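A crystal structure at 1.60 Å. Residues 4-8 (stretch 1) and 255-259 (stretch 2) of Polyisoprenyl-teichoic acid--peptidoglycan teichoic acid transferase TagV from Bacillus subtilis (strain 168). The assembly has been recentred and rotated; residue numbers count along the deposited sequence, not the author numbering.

Stretch 1 4-8: KPFSI
Stretch 2 255-259: EHLDY

The end of a helix can receive a passing segment through packing and a shared water, without any direct hydrogen bond, and residues 4-8 and 255-259 of TagV illustrate this over 206 Å² of buried surface. Lys-4 (phi/psi -64/143), its chi1 to chi3 all t, is exposed and makes no contact with stretch 2. Pro-5 (-58/145), buried, ring C-gamma exo and CA-to-CB bond toward stretch 2, touches three of its residues, with 63 Å² covered; Pro-5 CA lies 5.1 Å from Leu-257 CA. Its compact apolar ring suits packing on Leu-257, Pro-5 CB lying 4.3 Å from Leu-257 CD2. Without hydrogen bonding, Pro-5 CB also makes van der Waals contacts with His-256 O (3.8 Å) and Leu-257 O (3.7 Å), and Pro-5 CG with Asp-258 OD2 (3.6 Å; chi1 m). One water donates to both Pro-5 O (2.7 Å) and Leu-257 O (2.8 Å), bridging two acceptors that could not bond each other. Asp-258 (57/39) leaves the helix in a Schellman motif, Asp-258 N bonded to Glu-255 O at 3.2 Å. The strand begins at Phe-6 (-156/165), whose CA-to-CB bond points away from stretch 2 (chi1 p). Leu-257 (-87/-2; m, t; 77 Å² covered) has its CA-to-CB bond sideways, but its end comes nearer: Leu-257 CD2 packs 3.5 Å from Phe-6 C. It also approaches Ser-7 (-120/155, chi1 p), whose hydroxyl bonds elsewhere in the structure. Ile-8 (-128/132; m, t) continues the strand beyond reach.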

ATOM      1  N   LYS A   4      20.808  -5.494  -0.769  1.00 39.48           N
ATOM      2  CA  LYS A   4      20.418  -5.282  -2.155  1.00 35.80           C
ATOM      3  C   LYS A   4      19.101  -4.502  -2.213  1.00 32.56           C
ATOM      4  O   LYS A   4      18.229  -4.696  -1.362  1.00 29.74           O
ATOM      5  CB  LYS A   4      20.286  -6.639  -2.850  1.00 44.83           C
ATOM      6  CG  LYS A   4      19.947  -6.614  -4.327  1.00 53.21           C
ATOM      7  CD  LYS A   4      19.953  -8.027  -4.888  1.00 61.66           C
ATOM      8  CE  LYS A   4      19.084  -8.137  -6.130  1.00 63.93           C
ATOM      9  NZ  LYS A   4      17.800  -8.843  -5.847  1.00 64.65           N
ATOM     10  N   PRO A   5      18.934  -3.597  -3.180  1.00 22.53           N
ATOM     11  CA  PRO A   5      17.639  -2.921  -3.331  1.00 20.21           C
ATOM     12  C   PRO A   5      16.515  -3.923  -3.549  1.00 20.77           C
ATOM     13  O   PRO A   5      16.699  -4.955  -4.200  1.00 22.43           O
ATOM     14  CB  PRO A   5      17.833  -2.040  -4.569  1.00 23.17           C
ATOM     15  CG  PRO A   5      19.315  -1.878  -4.692  1.00 24.97           C
ATOM     16  CD  PRO A   5      19.921  -3.141  -4.172  1.00 29.06           C
ATOM     17  N   PHE A   6      15.343  -3.604  -3.012  1.00 19.76           N
ATOM     18  CA  PHE A   6      14.212  -4.520  -3.153  1.00 20.81           C
ATOM     19  C   PHE A   6      12.901  -3.753  -3.019  1.00 18.21           C
ATOM     20  O   PHE A   6      12.863  -2.619  -2.559  1.00 18.72           O
ATOM     21  CB  PHE A   6      14.301  -5.656  -2.126  1.00 18.14           C
ATOM     22  CG  PHE A   6      13.989  -5.233  -0.727  1.00 20.53           C
ATOM     23  CD1 PHE A   6      14.948  -4.596   0.050  1.00 23.10           C
ATOM     24  CD2 PHE A   6      12.748  -5.487  -0.169  1.00 20.66           C
ATOM     25  CE1 PHE A   6      14.666  -4.217   1.353  1.00 26.56           C
ATOM     26  CE2 PHE A   6      12.459  -5.102   1.126  1.00 22.76           C
ATOM     27  CZ  PHE A   6      13.417  -4.466   1.887  1.00 24.72           C
ATOM     28  N   SER A   7      11.807  -4.395  -3.421  1.00 17.34           N
ATOM     29  CA  SER A   7      10.502  -3.756  -3.395  1.00 17.94           C
ATOM     30  C   SER A   7       9.528  -4.521  -2.495  1.00 17.06           C
ATOM     31  O   SER A   7       9.688  -5.717  -2.256  1.00 17.45           O
ATOM     32  CB  SER A   7       9.916  -3.675  -4.811  1.00 19.44           C
ATOM     33  OG  SER A   7       9.833  -5.000  -5.337  1.00 21.31           O
ATOM     34  N   ILE A   8       8.523  -3.800  -1.996  1.00 19.14           N
ATOM     35  CA  ILE A   8       7.427  -4.356  -1.202  1.00 18.91           C
ATOM     36  C   ILE A   8       6.114  -3.896  -1.821  1.00 18.96           C
ATOM     37  O   ILE A   8       5.945  -2.710  -2.118  1.00 17.49           O
ATOM     38  CB  ILE A   8       7.475  -3.908   0.270  1.00 17.01           C
ATOM     39  CG1 ILE A   8       8.863  -4.101   0.878  1.00 17.43           C
ATOM     40  CG2 ILE A   8       6.410  -4.671   1.083  1.00 18.18           C
ATOM     41  CD1 ILE A   8       8.984  -3.491   2.270  1.00 19.23           C
ATOM     42  N   GLU A 255      15.611   2.203 -11.969  1.00 28.24           N
ATOM     43  CA  GLU A 255      16.892   2.776 -11.572  1.00 27.74           C
ATOM     44  C   GLU A 255      17.091   2.667 -10.069  1.00 29.60           C
ATOM     45  O   GLU A 255      18.193   2.342  -9.606  1.00 29.52           O
ATOM     46  CB  GLU A 255      16.983   4.233 -12.031  1.00 29.69           C
ATOM     47  N   HIS A 256      16.036   2.919  -9.288  1.00 22.84           N
ATOM     48  CA  HIS A 256      16.180   2.820  -7.839  1.00 22.63           C
ATOM     49  C   HIS A 256      16.533   1.398  -7.427  1.00 25.72           C
ATOM     50  O   HIS A 256      17.341   1.189  -6.515  1.00 26.61           O
ATOM     51  CB  HIS A 256      14.902   3.282  -7.147  1.00 23.10           C
ATOM     52  CG  HIS A 256      15.064   3.497  -5.672  1.00 22.09           C
ATOM     53  ND1 HIS A 256      14.172   3.004  -4.744  1.00 20.41           N
ATOM     54  CD2 HIS A 256      16.025   4.137  -4.967  1.00 27.14           C
ATOM     55  CE1 HIS A 256      14.569   3.345  -3.531  1.00 21.85           C
ATOM     56  NE2 HIS A 256      15.692   4.032  -3.639  1.00 22.66           N
ATOM     57  N   LEU A 257      15.971   0.407  -8.118  1.00 24.57           N
ATOM     58  CA  LEU A 257      16.200  -0.993  -7.787  1.00 25.58           C
ATOM     59  C   LEU A 257      17.435  -1.585  -8.454  1.00 30.91           C
ATOM     60  O   LEU A 257      17.742  -2.758  -8.213  1.00 31.03           O
ATOM     61  CB  LEU A 257      14.969  -1.830  -8.169  1.00 19.76           C
ATOM     62  CG  LEU A 257      13.666  -1.580  -7.408  1.00 18.56           C
ATOM     63  CD1 LEU A 257      12.494  -2.301  -8.092  1.00 20.81           C
ATOM     64  CD2 LEU A 257      13.760  -2.056  -5.959  1.00 21.06           C
ATOM     65  N   ASP A 258      18.152  -0.814  -9.277  1.00 31.98           N
ATOM     66  CA  ASP A 258      19.278  -1.335 -10.058  1.00 39.38           C
ATOM     67  C   ASP A 258      18.832  -2.499 -10.941  1.00 34.57           C
ATOM     68  O   ASP A 258      19.547  -3.489 -11.107  1.00 38.43           O
ATOM     69  CB  ASP A 258      20.445  -1.751  -9.155  1.00 46.64           C
ATOM     70  CG  ASP A 258      21.031  -0.584  -8.380  1.00 56.71           C
ATOM     71  OD1 ASP A 258      20.965   0.556  -8.882  1.00 60.80           O
ATOM     72  OD2 ASP A 258      21.564  -0.809  -7.271  1.00 58.82           O
ATOM     73  N   TYR A 259      17.636  -2.380 -11.511  1.00 32.02           N
ATOM     74  CA  TYR A 259      17.032  -3.424 -12.327  1.00 33.31           C
ATOM     75  C   TYR A 259      16.783  -2.869 -13.722  1.00 43.05           C
ATOM     76  O   TYR A 259      16.150  -1.820 -13.873  1.00 45.78           O
ATOM     77  CB  TYR A 259      15.723  -3.926 -11.686  1.00 36.47           C
ATOM     78  CG  TYR A 259      14.907  -4.893 -12.530  1.00 38.86           C
ATOM     79  CD1 TYR A 259      15.172  -6.260 -12.511  1.00 32.63           C
ATOM     80  CD2 TYR A 259      13.862  -4.440 -13.332  1.00 39.14           C
ATOM     81  CE1 TYR A 259      14.426  -7.143 -13.274  1.00 36.42           C
ATOM     82  CE2 TYR A 259      13.115  -5.318 -14.100  1.00 39.96           C
ATOM     83  CZ  TYR A 259      13.402  -6.667 -14.069  1.00 36.64           C
ATOM     84  OH  TYR A 259      12.655  -7.539 -14.834  1.00 40.95           O
TER
HETATM   85  O   HOH W   1      17.560  -5.117  -6.766  1.00 36.20           O